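Local coordinates for aluminum resistance protein (PDB 3I16), which probably cleaves carbon-sulfur bonds as a pyridoxal-5'-phosphate-dependent lyase of the methionine gamma-lyase family, and is probably involved in aluminium resistance, at residues M118-C122 with G123-D127; D127-H130 with D131-I135; P162-E165 with E166-K169; R192-I196 with E197-S201; D226-P230 with T231-A235. All coordinates share one frame; numbering follows the deposited sequence.

Interaction 1: residues M118-C122 with G123-D127; sequences MLSVC and GEPYD. With PLP (pyridoxal-5'-phosphate), chain J.
Ser120, the last residue of strand 117-120, meets Pro125 where the chain doubles round beyond the strand: Ser120 OG stands 3.7 Å from Pro125 CG. The hydroxyl sits beside its own backbone N and opposite the carbonyl carbon (chi1 -72°), which brings it up to the proline ring while it hydrogen-bonds His181 ND1 on the adjacent strand 177-183. Ser120 CB lies 3.8 Å from Gly123 O. This is the close, buried part of the bend. Gly123 makes the turn itself with a positive phi of 76°, and Cys122 sends its sulfur off toward Leu194 instead of into the bend. Pro125 has further company in Tyr151 and His181.

The other side is looser. Glu124 is exposed and points its first bond away from the bend, and no direct hydrogen bond joins the two halves. A water does the bridging instead: it donates to Cys122 O at 2.7 Å and, weakly, to Glu124 O at 3.4 Å.

Tyr126 leaves the strand end altogether and turns to the cofactor, with Gln183 OE1 accepting from its backbone N. In one of the two conformers of Tyr126, PLP C3 lies 3.6 Å above one face of the phenol ring, toward its rim, and Tyr126 CE1 comes to 3.5 Å from PLP O3. A loop at the end of a parallel strand that lays an aromatic ring over the pyridine ring is characteristic of the cofactor site in fold-type I pyridoxal-phosphate enzymes.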
loop_
_atom_site.group_PDB
_atom_site.type_symbol
_atom_site.label_atom_id
_atom_site.label_comp_id
_atom_site.label_asym_id
_atom_site.label_seq_id
_atom_site.Cartn_x
_atom_site.Cartn_y
_atom_site.Cartn_z
HETATM N N MSE B 118 24.953 -7.825 31.896
HETATM C CA MSE B 118 23.841 -6.888 32.001
HETATM C C MSE B 118 23.196 -7.136 33.350
HETATM O O MSE B 118 23.234 -8.269 33.873
HETATM C CB MSE B 118 22.810 -7.054 30.872
HETATM C CG MSE B 118 22.006 -8.350 30.921
HETATM SE SE MSE B 118 20.597 -8.418 29.592
HETATM C CE MSE B 118 19.419 -7.135 30.312
ATOM N N LEU B 119 22.594 -6.078 33.898
ATOM C CA LEU B 119 21.935 -6.133 35.191
ATOM C C LEU B 119 20.514 -5.570 35.125
ATOM O O LEU B 119 20.326 -4.375 34.907
ATOM C CB LEU B 119 22.737 -5.337 36.236
ATOM C CG LEU B 119 22.157 -5.290 37.654
ATOM C CD1 LEU B 119 22.114 -6.692 38.318
ATOM C CD2 LEU B 119 22.931 -4.281 38.540
ATOM N N SER B 120 19.528 -6.436 35.321
ATOM C CA SER B 120 18.130 -6.016 35.382
ATOM C C SER B 120 17.833 -5.625 36.805
ATOM O O SER B 120 18.010 -6.427 37.718
ATOM C CB SER B 120 17.198 -7.134 34.931
ATOM O OG SER B 120 17.339 -7.266 33.544
ATOM N N VAL B 121 17.360 -4.397 36.989
ATOM C CA VAL B 121 17.148 -3.834 38.323
ATOM C C VAL B 121 15.687 -3.779 38.793
ATOM O O VAL B 121 15.420 -3.388 39.942
ATOM C CB VAL B 121 17.853 -2.451 38.438
ATOM C CG1 VAL B 121 19.362 -2.636 38.217
ATOM C CG2 VAL B 121 17.275 -1.436 37.454
ATOM N N CYS B 122 14.755 -4.210 37.944
ATOM C CA CYS B 122 13.328 -4.258 38.309
ATOM C C CYS B 122 12.841 -5.683 38.479
ATOM O O CYS B 122 11.684 -5.997 38.185
ATOM C CB CYS B 122 12.480 -3.530 37.264
ATOM S SG CYS B 122 13.003 -1.784 37.125
ATOM N N GLY B 123 13.713 -6.546 38.977
ATOM C CA GLY B 123 13.378 -7.939 39.109
ATOM C C GLY B 123 13.443 -8.623 37.749
ATOM O O GLY B 123 14.023 -8.089 36.779
ATOM N N GLU B 124 12.809 -9.783 37.658
ATOM C CA GLU B 124 12.815 -10.578 36.435
ATOM C C GLU B 124 12.130 -9.808 35.308
ATOM O O GLU B 124 11.030 -9.272 35.519
ATOM C CB GLU B 124 12.135 -11.948 36.646
ATOM C CG GLU B 124 10.606 -11.951 36.857
ATOM C CD GLU B 124 10.036 -13.361 36.979
ATOM O OE1 GLU B 124 10.804 -14.334 36.849
ATOM O OE2 GLU B 124 8.815 -13.500 37.195
ATOM N N PRO B 125 12.763 -9.722 34.117
ATOM C CA PRO B 125 12.088 -9.000 33.032
ATOM C C PRO B 125 10.851 -9.699 32.498
ATOM O O PRO B 125 10.603 -10.867 32.820
ATOM C CB PRO B 125 13.150 -8.958 31.923
ATOM C CG PRO B 125 14.439 -9.421 32.575
ATOM C CD PRO B 125 13.988 -10.369 33.616
ATOM N N TYR B 126 10.079 -8.948 31.713
ATOM C CA TYR B 126 8.891 -9.410 30.995
ATOM C C TYR B 126 9.227 -10.739 30.329
ATOM O O TYR B 126 10.308 -10.847 29.718
ATOM C CB TYR B 126 8.569 -8.354 29.917
ATOM C CG TYR B 126 7.199 -8.418 29.273
ATOM C CD1 TYR B 126 6.091 -7.845 29.891
ATOM C CD2 TYR B 126 7.023 -8.984 28.012
ATOM C CE1 TYR B 126 4.845 -7.870 29.295
ATOM C CE2 TYR B 126 5.777 -9.009 27.407
ATOM C CZ TYR B 126 4.697 -8.457 28.058
ATOM O OH TYR B 126 3.466 -8.490 27.468
ATOM N N ASP B 127 8.314 -11.698 30.403
ATOM C CA ASP B 127 8.441 -13.049 29.872
ATOM C C ASP B 127 9.174 -13.291 28.578
ATOM O O ASP B 127 10.040 -14.163 28.510
ATOM C CB ASP B 127 7.043 -13.676 29.694
ATOM C CG ASP B 127 6.219 -13.662 30.974
ATOM O OD1 ASP B 127 5.901 -12.548 31.456
ATOM O OD2 ASP B 127 5.872 -14.759 31.464
HETATM N N1 PLP J . 8.201 -4.884 27.732
HETATM C C2 PLP J . 7.042 -4.653 28.410
HETATM C C2A PLP J . 7.089 -4.267 29.856
HETATM C C3 PLP J . 5.834 -4.774 27.726
HETATM O O3 PLP J . 4.665 -4.529 28.404
HETATM C C4 PLP J . 5.811 -5.140 26.372
HETATM C C5 PLP J . 7.004 -5.379 25.697
HETATM C C6 PLP J . 8.186 -5.230 26.394
HETATM C C5A PLP J . 7.079 -5.745 24.226
HETATM O O4P PLP J . 6.140 -6.704 23.870
HETATM P P PLP J . 5.788 -7.159 22.339
HETATM O O1P PLP J . 5.511 -6.007 21.384
HETATM O O2P PLP J . 4.496 -7.919 22.522
HETATM O O3P PLP J . 6.938 -7.996 21.803
HETATM O O HOH W 1 10.515 -5.952 35.701
#

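Interaction 2: residues D127-H130 with D131-I135; sequences DTLH and DVIGI
Ile135 lays its terminal methyl over one face of the His130 imidazole: CD1 is 4.0 Å from the centroid of the His130 ring and only 8° off its normal, a CH-pi contact centred on the ring. Alongside, Leu129 CG packs on Ile133 CD1 at 4.0 Å, and Leu129 CD1 faces Val132 CG2 at 4.2 Å.

Backbone bonds hold these side chains at their spacing. Ile133 N donates to Leu129 O at 3.0 Å, one regular helical turn. His130 O is gripped twice: Gly134 N reaches it at 2.8 Å, tilted out of the carbonyl plane, and Ile135 N at 3.1 Å, in that plane. Gly134 takes a positive phi (87°), which reverses the chain and carries Ile135 back over the imidazole. At the other end of the helix, a water links Asp127 O to Asp131 N.

Farther out, the imidazole is fixed through NE2, which hydrogen-bonds Pro125 O, and Thr128 OG1 hydrogen-bonds Thr101 OG1, which in turn hydrogen-bonds the cofactor. Leu129 and Val132 face helix 100-111, while Val132 also touches Pro274 of the second subunit. The positive-phi glycine, the two amides converging on His130 O and the CH-pi contact of Ile135 on His130 make a glycine-terminated end to helix 129-133, the short helix in the beta-alpha-beta unit between strands 117-120 and 150-153.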
loop_
_atom_site.group_PDB
_atom_site.type_symbol
_atom_site.label_atom_id
_atom_site.label_comp_id
_atom_site.label_asym_id
_atom_site.label_seq_id
_atom_site.Cartn_x
_atom_site.Cartn_y
_atom_site.Cartn_z
ATOM N N ASP B 127 8.314 -11.698 30.403
ATOM C CA ASP B 127 8.441 -13.049 29.872
ATOM C C ASP B 127 9.174 -13.291 28.578
ATOM O O ASP B 127 10.040 -14.163 28.510
ATOM C CB ASP B 127 7.043 -13.676 29.694
ATOM C CG ASP B 127 6.219 -13.662 30.974
ATOM O OD1 ASP B 127 5.901 -12.548 31.456
ATOM O OD2 ASP B 127 5.872 -14.759 31.464
ATOM N N THR B 128 8.813 -12.544 27.548
ATOM C CA THR B 128 9.360 -12.803 26.220
ATOM C C THR B 128 10.860 -12.490 26.140
ATOM O O THR B 128 11.533 -12.983 25.239
ATOM C CB THR B 128 8.584 -12.048 25.125
ATOM O OG1 THR B 128 8.929 -10.653 25.172
ATOM C CG2 THR B 128 7.079 -12.211 25.325
ATOM N N LEU B 129 11.390 -11.741 27.120
ATOM C CA LEU B 129 12.805 -11.402 27.119
ATOM C C LEU B 129 13.657 -12.533 27.689
ATOM O O LEU B 129 14.871 -12.575 27.466
ATOM C CB LEU B 129 13.017 -10.093 27.878
ATOM C CG LEU B 129 13.942 -9.034 27.298
ATOM C CD1 LEU B 129 13.675 -8.754 25.801
ATOM C CD2 LEU B 129 13.758 -7.754 28.121
ATOM N N HIS B 130 13.042 -13.500 28.359
ATOM C CA HIS B 130 13.821 -14.577 28.986
ATOM C C HIS B 130 14.635 -15.414 27.998
ATOM O O HIS B 130 15.784 -15.768 28.284
ATOM C CB HIS B 130 12.926 -15.462 29.850
ATOM C CG HIS B 130 12.359 -14.752 31.050
ATOM N ND1 HIS B 130 12.229 -15.362 32.276
ATOM C CD2 HIS B 130 11.942 -13.471 31.222
ATOM C CE1 HIS B 130 11.712 -14.505 33.137
ATOM N NE2 HIS B 130 11.524 -13.351 32.521
ATOM N N ASP B 131 14.064 -15.711 26.836
ATOM C CA ASP B 131 14.776 -16.460 25.802
ATOM C C ASP B 131 15.842 -15.628 25.080
ATOM O O ASP B 131 16.827 -16.169 24.593
ATOM C CB ASP B 131 13.792 -17.018 24.773
ATOM C CG ASP B 131 12.978 -18.205 25.306
ATOM O OD1 ASP B 131 13.292 -18.754 26.384
ATOM O OD2 ASP B 131 12.018 -18.587 24.615
ATOM N N VAL B 132 15.615 -14.326 25.001
ATOM C CA VAL B 132 16.525 -13.409 24.365
ATOM C C VAL B 132 17.793 -13.344 25.188
ATOM O O VAL B 132 18.900 -13.383 24.641
ATOM C CB VAL B 132 15.892 -12.004 24.235
ATOM C CG1 VAL B 132 16.873 -11.017 23.651
ATOM C CG2 VAL B 132 14.617 -12.064 23.355
ATOM N N ILE B 133 17.622 -13.283 26.513
ATOM C CA ILE B 133 18.734 -13.179 27.458
ATOM C C ILE B 133 19.385 -14.530 27.718
ATOM O O ILE B 133 20.605 -14.629 27.874
ATOM C CB ILE B 133 18.248 -12.570 28.811
ATOM C CG1 ILE B 133 17.762 -11.132 28.584
ATOM C CG2 ILE B 133 19.378 -12.602 29.825
ATOM C CD1 ILE B 133 16.841 -10.565 29.655
ATOM N N GLY B 134 18.559 -15.568 27.742
ATOM C CA GLY B 134 18.989 -16.929 28.043
ATOM C C GLY B 134 18.958 -17.176 29.547
ATOM O O GLY B 134 19.721 -17.990 30.047
ATOM N N ILE B 135 18.038 -16.519 30.254
ATOM C CA ILE B 135 17.959 -16.571 31.729
ATOM C C ILE B 135 17.929 -17.977 32.303
ATOM O O ILE B 135 18.799 -18.346 33.108
ATOM C CB ILE B 135 16.735 -15.798 32.285
ATOM C CG1 ILE B 135 16.945 -14.287 32.146
ATOM C CG2 ILE B 135 16.532 -16.130 33.754
ATOM C CD1 ILE B 135 15.787 -13.479 32.644
HETATM O O HOH W 2 11.323 -15.929 26.828
#

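Interaction 3: residues P162-E165 with E166-K169; sequences PNLE and EIEK
The N-cap of helix 164-173 is Asn163, whose side-chain OD1 accepts from Glu166 N at 3.2 Å in a capping bond. Asn163 swings its amide across the opening turn by placing CG opposite the backbone N (chi1 -172°). The bond is fairly straight at the hydrogen (161°), yet the donor stands well above the amide plane and not on a lone pair. The amide also lies against Glu166: Asn163 ND2 is 3.4 Å from Glu166 CB.

The main chain then settles into helical bonding. Ile167 N donates to Asn163 O at 3.0 Å, Glu168 N to Leu164 O at 2.9 Å with an almost linear hydrogen (178°), and Lys169 N to Glu165 O at 3.1 Å. Asn163 thus serves the helix start with both of its oxygens. Side chains on the inner face touch lightly, Leu164 CD2 standing 4.4 Å from Ile167 CD1, and both residues go on to pack on helix 196-209 through Cys205 and Val206.

The remaining residues of these turns are mostly charged, and Lys169 NZ forms a salt bridge with Glu173 one turn later. Glu165 and Glu166 belong to the first turn and Glu168 follows closely. Negative groups so near the N terminus of a helix probably interact favourably with its dipole, adding to the capping bond that the asparagine side chain supplies.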
loop_
_atom_site.group_PDB
_atom_site.type_symbol
_atom_site.label_atom_id
_atom_site.label_comp_id
_atom_site.label_asym_id
_atom_site.label_seq_id
_atom_site.Cartn_x
_atom_site.Cartn_y
_atom_site.Cartn_z
ATOM N N PRO B 162 12.696 0.699 43.776
ATOM C CA PRO B 162 14.042 0.201 43.438
ATOM C C PRO B 162 14.907 0.014 44.671
ATOM O O PRO B 162 14.834 0.841 45.592
ATOM C CB PRO B 162 14.619 1.312 42.562
ATOM C CG PRO B 162 13.409 2.013 41.982
ATOM C CD PRO B 162 12.333 1.907 43.013
ATOM N N ASN B 163 15.689 -1.070 44.707
ATOM C CA ASN B 163 16.581 -1.337 45.820
ATOM C C ASN B 163 17.955 -0.769 45.459
ATOM O O ASN B 163 18.869 -1.492 45.039
ATOM C CB ASN B 163 16.677 -2.835 46.110
ATOM C CG ASN B 163 17.446 -3.126 47.386
ATOM O OD1 ASN B 163 18.094 -2.243 47.952
ATOM N ND2 ASN B 163 17.381 -4.368 47.849
ATOM N N LEU B 164 18.093 0.535 45.667
ATOM C CA LEU B 164 19.285 1.255 45.277
ATOM C C LEU B 164 20.534 0.740 45.981
ATOM O O LEU B 164 21.569 0.574 45.350
ATOM C CB LEU B 164 19.104 2.760 45.495
ATOM C CG LEU B 164 17.956 3.468 44.766
ATOM C CD1 LEU B 164 17.936 4.964 45.150
ATOM C CD2 LEU B 164 18.026 3.299 43.236
ATOM N N GLU B 165 20.434 0.438 47.265
ATOM C CA GLU B 165 21.591 -0.049 48.011
ATOM C C GLU B 165 22.099 -1.363 47.439
ATOM O O GLU B 165 23.298 -1.554 47.311
ATOM C CB GLU B 165 21.274 -0.191 49.500
ATOM C CG GLU B 165 20.791 1.132 50.130
ATOM C CD GLU B 165 20.782 1.128 51.646
ATOM O OE1 GLU B 165 21.158 0.103 52.262
ATOM O OE2 GLU B 165 20.401 2.173 52.227
ATOM N N GLU B 166 21.195 -2.267 47.068
ATOM C CA GLU B 166 21.613 -3.537 46.472
ATOM C C GLU B 166 22.191 -3.316 45.057
ATOM O O GLU B 166 23.188 -3.942 44.692
ATOM C CB GLU B 166 20.437 -4.529 46.464
ATOM C CG GLU B 166 20.804 -5.960 46.056
ATOM C CD GLU B 166 21.774 -6.629 47.011
ATOM O OE1 GLU B 166 21.915 -6.160 48.167
ATOM O OE2 GLU B 166 22.387 -7.642 46.615
ATOM N N ILE B 167 21.575 -2.432 44.269
ATOM C CA ILE B 167 22.086 -2.111 42.924
ATOM C C ILE B 167 23.551 -1.666 43.037
ATOM O O ILE B 167 24.446 -2.219 42.387
ATOM C CB ILE B 167 21.219 -1.027 42.222
ATOM C CG1 ILE B 167 19.850 -1.599 41.832
ATOM C CG2 ILE B 167 21.904 -0.499 40.951
ATOM C CD1 ILE B 167 18.873 -0.578 41.415
ATOM N N GLU B 168 23.799 -0.681 43.892
ATOM C CA GLU B 168 25.162 -0.212 44.152
ATOM C C GLU B 168 26.127 -1.343 44.515
ATOM O O GLU B 168 27.227 -1.434 43.961
ATOM C CB GLU B 168 25.160 0.793 45.297
ATOM C CG GLU B 168 24.578 2.131 44.921
ATOM C CD GLU B 168 24.555 3.106 46.083
ATOM O OE1 GLU B 168 25.172 2.804 47.122
ATOM O OE2 GLU B 168 23.905 4.166 45.961
ATOM N N LYS B 169 25.719 -2.179 45.469
ATOM C CA LYS B 169 26.547 -3.317 45.908
ATOM C C LYS B 169 26.867 -4.278 44.766
ATOM O O LYS B 169 27.988 -4.766 44.656
ATOM C CB LYS B 169 25.856 -4.091 47.033
ATOM C CG LYS B 169 26.576 -5.382 47.472
ATOM C CD LYS B 169 25.799 -6.080 48.599
ATOM C CE LYS B 169 26.560 -7.266 49.182
ATOM N NZ LYS B 169 26.963 -8.251 48.139
#

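Interaction 4: residues R192-I196 with E197-S201; sequences RALLI and EDIKS. With EDO (1,2-ethanediol), chain N.
A side-chain-to-backbone bond at the start of helix 196-209 defines this contact: Asp198 OD2 accepts from Leu195 N at 2.9 Å, just where the chain coming from strand 177-183 enters the helix. Leu195 is the N-cap residue; its apolar side chain cannot cap, and the polar part of the cap comes from its main chain. The aspartate, in the first turn, keeps CG beside its own backbone N (chi1 -59°), a torsion that carries the carboxylate back to the amide, which meets OD2 on the anti side, 25° out of the carboxylate plane.

The same oxygen has a second partner. Ethanediol, probably from the crystallisation liquor, donates through its O2 to Asp198 OD2 at 2.7 Å. That molecule lies by the leucine side chain, with Leu195 CD1 3.7 Å from its O2, and it is also held by Lys161 NZ. The guanidinium of Arg192 is farther off and is engaged elsewhere, NH2 hydrogen-bonding Lys329 O.

Main-chain bonds carry the helix forward, Ile199 N to Leu195 O at 3.0 Å and Lys200 N to Ile196 O at 2.9 Å. Next to them Ser201 OG donates to Asp198 O at 2.8 Å, pinning its hydroxyl to the turn. The inner side is apolar: Leu194 CB touches Ile199 CG1 at 4.1 Å, and the ends of Ile196 and Ile199 come together loosely. An acidic side chain returning to the N-cap amide is one half of a capping box, here opening the helix of the beta-alpha-beta crossover from strand 177-183 to strand 214-218.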
loop_
_atom_site.group_PDB
_atom_site.type_symbol
_atom_site.label_atom_id
_atom_site.label_comp_id
_atom_site.label_asym_id
_atom_site.label_seq_id
_atom_site.Cartn_x
_atom_site.Cartn_y
_atom_site.Cartn_z
ATOM N N ARG B 192 3.156 -1.299 41.054
ATOM C CA ARG B 192 3.022 -0.092 40.256
ATOM C C ARG B 192 4.155 0.043 39.262
ATOM O O ARG B 192 5.258 -0.414 39.521
ATOM C CB ARG B 192 3.006 1.118 41.172
ATOM C CG ARG B 192 1.792 1.125 42.102
ATOM C CD ARG B 192 1.876 2.292 43.057
ATOM N NE ARG B 192 1.884 3.556 42.326
ATOM C CZ ARG B 192 2.282 4.727 42.815
ATOM N NH1 ARG B 192 2.725 4.827 44.071
ATOM N NH2 ARG B 192 2.248 5.809 42.044
ATOM N N ALA B 193 3.872 0.660 38.121
ATOM C CA ALA B 193 4.880 0.956 37.102
ATOM C C ALA B 193 5.828 1.992 37.676
ATOM O O ALA B 193 5.403 2.814 38.502
ATOM C CB ALA B 193 4.220 1.527 35.855
ATOM N N LEU B 194 7.088 1.993 37.225
ATOM C CA LEU B 194 8.069 2.983 37.703
ATOM C C LEU B 194 7.794 4.367 37.170
ATOM O O LEU B 194 7.648 4.561 35.973
ATOM C CB LEU B 194 9.513 2.646 37.315
ATOM C CG LEU B 194 10.221 1.466 37.942
ATOM C CD1 LEU B 194 11.705 1.669 37.685
ATOM C CD2 LEU B 194 9.972 1.367 39.416
ATOM N N LEU B 195 7.763 5.339 38.071
ATOM C CA LEU B 195 7.567 6.707 37.690
ATOM C C LEU B 195 8.893 7.254 37.127
ATOM O O LEU B 195 9.961 6.689 37.355
ATOM C CB LEU B 195 7.141 7.522 38.896
ATOM C CG LEU B 195 5.840 7.117 39.617
ATOM C CD1 LEU B 195 5.678 7.899 40.913
ATOM C CD2 LEU B 195 4.629 7.307 38.741
ATOM N N ILE B 196 8.819 8.362 36.410
ATOM C CA ILE B 196 10.015 9.011 35.873
ATOM C C ILE B 196 11.009 9.350 36.995
ATOM O O ILE B 196 12.234 9.242 36.785
ATOM C CB ILE B 196 9.667 10.293 35.067
ATOM C CG1 ILE B 196 8.904 9.944 33.783
ATOM C CG2 ILE B 196 10.949 11.144 34.795
ATOM C CD1 ILE B 196 9.674 9.083 32.737
ATOM N N GLU B 197 10.503 9.755 38.171
ATOM C CA GLU B 197 11.378 10.056 39.320
ATOM C C GLU B 197 12.101 8.811 39.834
ATOM O O GLU B 197 13.247 8.907 40.281
ATOM C CB GLU B 197 10.630 10.749 40.474
ATOM C CG GLU B 197 9.631 9.852 41.209
ATOM C CD GLU B 197 9.000 10.497 42.430
ATOM O OE1 GLU B 197 8.947 11.741 42.507
ATOM O OE2 GLU B 197 8.543 9.735 43.318
ATOM N N ASP B 198 11.434 7.653 39.782
ATOM C CA ASP B 198 12.052 6.380 40.194
ATOM C C ASP B 198 13.136 6.010 39.190
ATOM O O ASP B 198 14.180 5.496 39.553
ATOM C CB ASP B 198 11.036 5.230 40.242
ATOM C CG ASP B 198 9.853 5.484 41.215
ATOM O OD1 ASP B 198 10.067 5.949 42.341
ATOM O OD2 ASP B 198 8.698 5.178 40.841
ATOM N N ILE B 199 12.874 6.259 37.911
ATOM C CA ILE B 199 13.843 5.966 36.871
ATOM C C ILE B 199 15.067 6.856 37.057
ATOM O O ILE B 199 16.194 6.372 36.978
ATOM C CB ILE B 199 13.244 6.113 35.460
ATOM C CG1 ILE B 199 12.220 4.990 35.229
ATOM C CG2 ILE B 199 14.368 6.063 34.403
ATOM C CD1 ILE B 199 11.312 5.142 33.996
ATOM N N LYS B 200 14.844 8.139 37.347
ATOM C CA LYS B 200 15.934 9.060 37.619
ATOM C C LYS B 200 16.770 8.567 38.806
ATOM O O LYS B 200 17.989 8.584 38.751
ATOM C CB LYS B 200 15.419 10.466 37.946
ATOM C CG LYS B 200 16.548 11.504 38.154
ATOM C CD LYS B 200 16.003 12.879 38.479
ATOM C CE LYS B 200 17.105 13.961 38.417
ATOM N NZ LYS B 200 18.290 13.665 39.249
ATOM N N SER B 201 16.126 8.132 39.877
ATOM C CA SER B 201 16.888 7.691 41.046
ATOM C C SER B 201 17.788 6.494 40.696
ATOM O O SER B 201 18.890 6.421 41.182
ATOM C CB SER B 201 15.974 7.387 42.244
ATOM O OG SER B 201 15.292 6.177 42.023
HETATM C C1 EDO N . 7.048 2.306 41.786
HETATM O O1 EDO N . 6.696 1.877 43.102
HETATM C C2 EDO N . 6.192 3.511 41.431
HETATM O O2 EDO N . 6.465 4.602 42.311
#

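Interaction 5: residues D226-P230 with T231-A235; sequences DTKEP and TDVGA
Asp232 keeps its CG beside the backbone N and opposite the carbonyl carbon (chi1 -64°), which turns the carboxylate back onto Glu229. There Asp232 OD2 accepts from Glu229 N at 2.9 Å through its anti lone pair, along a nearly straight N-H (164°). The main chain answers in the other direction, Asp232 N donating to Glu229 O at 2.9 Å from above the carbonyl plane. Two bonds therefore clasp the same pair of residues.

Pro230 O also takes two donors, Val233 N and Ala235 N, each at 3.1 Å and arriving from opposite faces of its plane. Gly234, with positive phi (102°), folds the chain back so that Ala235 CB comes to 3.9 Å from Pro230 CB. On the outer side the aliphatic part of Lys228 crosses Val233 at about a right angle, with Lys228 CD 4.2 Å from Val233 CG1.

Just upstream, Asp226 OD2 accepts from Lys228 N at 3.2 Å, an Asx turn. The remaining polar ends are held by other parts of the fold: Glu229 OE1 forms a salt bridge with Arg184, its OE2 takes Phe224 N, and Asp232 OD1 is hydrogen-bonded by Asn87 ND2. Together these features describe a short 3-10 turn, clasped at its start by an aspartate and closed by a glycine, within the loop that joins the parallel neighbours 214-218 and 237-241 of the main sheet.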
loop_
_atom_site.group_PDB
_atom_site.type_symbol
_atom_site.label_atom_id
_atom_site.label_comp_id
_atom_site.label_asym_id
_atom_site.label_seq_id
_atom_site.Cartn_x
_atom_site.Cartn_y
_atom_site.Cartn_z
ATOM N N ASP B 226 3.749 11.228 31.155
ATOM C CA ASP B 226 4.258 12.359 31.896
ATOM C C ASP B 226 4.787 13.312 30.844
ATOM O O ASP B 226 4.812 12.975 29.661
ATOM C CB ASP B 226 5.368 11.890 32.863
ATOM C CG ASP B 226 5.782 12.955 33.860
ATOM O OD1 ASP B 226 4.935 13.420 34.631
ATOM O OD2 ASP B 226 6.955 13.346 33.852
ATOM N N THR B 227 5.174 14.511 31.264
ATOM C CA THR B 227 5.735 15.494 30.362
ATOM C C THR B 227 7.200 15.152 30.065
ATOM O O THR B 227 7.768 15.675 29.101
ATOM C CB THR B 227 5.649 16.921 30.924
ATOM O OG1 THR B 227 6.316 16.961 32.182
ATOM C CG2 THR B 227 4.203 17.333 31.124
ATOM N N LYS B 228 7.798 14.305 30.902
ATOM C CA LYS B 228 9.154 13.803 30.682
ATOM C C LYS B 228 9.148 12.326 30.286
ATOM O O LYS B 228 8.213 11.582 30.589
ATOM C CB LYS B 228 10.000 13.944 31.955
ATOM C CG LYS B 228 10.308 15.368 32.361
ATOM C CD LYS B 228 11.373 15.409 33.450
ATOM C CE LYS B 228 11.833 16.827 33.708
ATOM N NZ LYS B 228 10.694 17.679 34.092
ATOM N N GLU B 229 10.215 11.913 29.621
ATOM C CA GLU B 229 10.439 10.509 29.264
ATOM C C GLU B 229 11.753 10.094 29.960
ATOM O O GLU B 229 12.464 10.942 30.523
ATOM C CB GLU B 229 10.497 10.350 27.756
ATOM C CG GLU B 229 9.148 10.626 27.050
ATOM C CD GLU B 229 8.056 9.609 27.372
ATOM O OE1 GLU B 229 8.383 8.438 27.637
ATOM O OE2 GLU B 229 6.852 9.978 27.322
ATOM N N PRO B 230 12.082 8.794 29.940
ATOM C CA PRO B 230 13.295 8.388 30.658
ATOM C C PRO B 230 14.564 9.035 30.123
ATOM O O PRO B 230 15.523 9.196 30.873
ATOM C CB PRO B 230 13.334 6.876 30.464
ATOM C CG PRO B 230 11.913 6.494 30.271
ATOM C CD PRO B 230 11.305 7.632 29.481
ATOM N N THR B 231 14.560 9.422 28.852
ATOM C CA THR B 231 15.705 10.076 28.236
ATOM C C THR B 231 15.907 11.507 28.779
ATOM O O THR B 231 16.970 12.085 28.599
ATOM C CB THR B 231 15.545 10.092 26.697
ATOM O OG1 THR B 231 14.219 10.534 26.378
ATOM C CG2 THR B 231 15.741 8.678 26.116
ATOM N N ASP B 232 14.890 12.075 29.423
ATOM C CA ASP B 232 14.980 13.390 30.036
ATOM C C ASP B 232 15.562 13.267 31.445
ATOM O O ASP B 232 15.873 14.285 32.055
ATOM C CB ASP B 232 13.598 14.073 30.096
ATOM C CG ASP B 232 13.025 14.354 28.733
ATOM O OD1 ASP B 232 13.733 14.998 27.941
ATOM O OD2 ASP B 232 11.879 13.923 28.438
ATOM N N VAL B 233 15.690 12.047 31.981
ATOM C CA VAL B 233 16.278 11.871 33.319
ATOM C C VAL B 233 17.529 10.976 33.313
ATOM O O VAL B 233 17.833 10.301 34.312
ATOM C CB VAL B 233 15.220 11.443 34.398
ATOM C CG1 VAL B 233 14.203 12.582 34.598
ATOM C CG2 VAL B 233 14.512 10.140 34.050
ATOM N N GLY B 234 18.241 10.971 32.183
ATOM C CA GLY B 234 19.533 10.287 32.070
ATOM C C GLY B 234 19.623 8.928 31.382
ATOM O O GLY B 234 20.695 8.346 31.362
ATOM N N ALA B 235 18.535 8.417 30.819
ATOM C CA ALA B 235 18.574 7.141 30.117
ATOM C C ALA B 235 19.435 7.322 28.876
ATOM O O ALA B 235 19.289 8.314 28.171
ATOM C CB ALA B 235 17.153 6.693 29.713
HETATM O O HOH W 3 10.250 16.776 28.162
#

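How the interactions relate
Each contact closes a short local turn, and from the N terminus they run in series, none nested or crossing. Interactions 1 and 2 share Asp127: the first leaves strand 117-120, the second forms the helix that follows, and Pro125 packing on Ile133 and Ile135 binds them. Interaction 3 starts helix 164-173, touching interaction 1 where Ile167 packs on Val121. Interaction 4 opens helix 196-209 and meets interaction 1 by side-chain packing, and interaction 3 through Ser201 and Leu164. Interaction 5, before strand 237-241, packs Val233 on Ile196 and Lys200 of interaction 4. Together they join strand ends, short turns and helix ends around the main sheet.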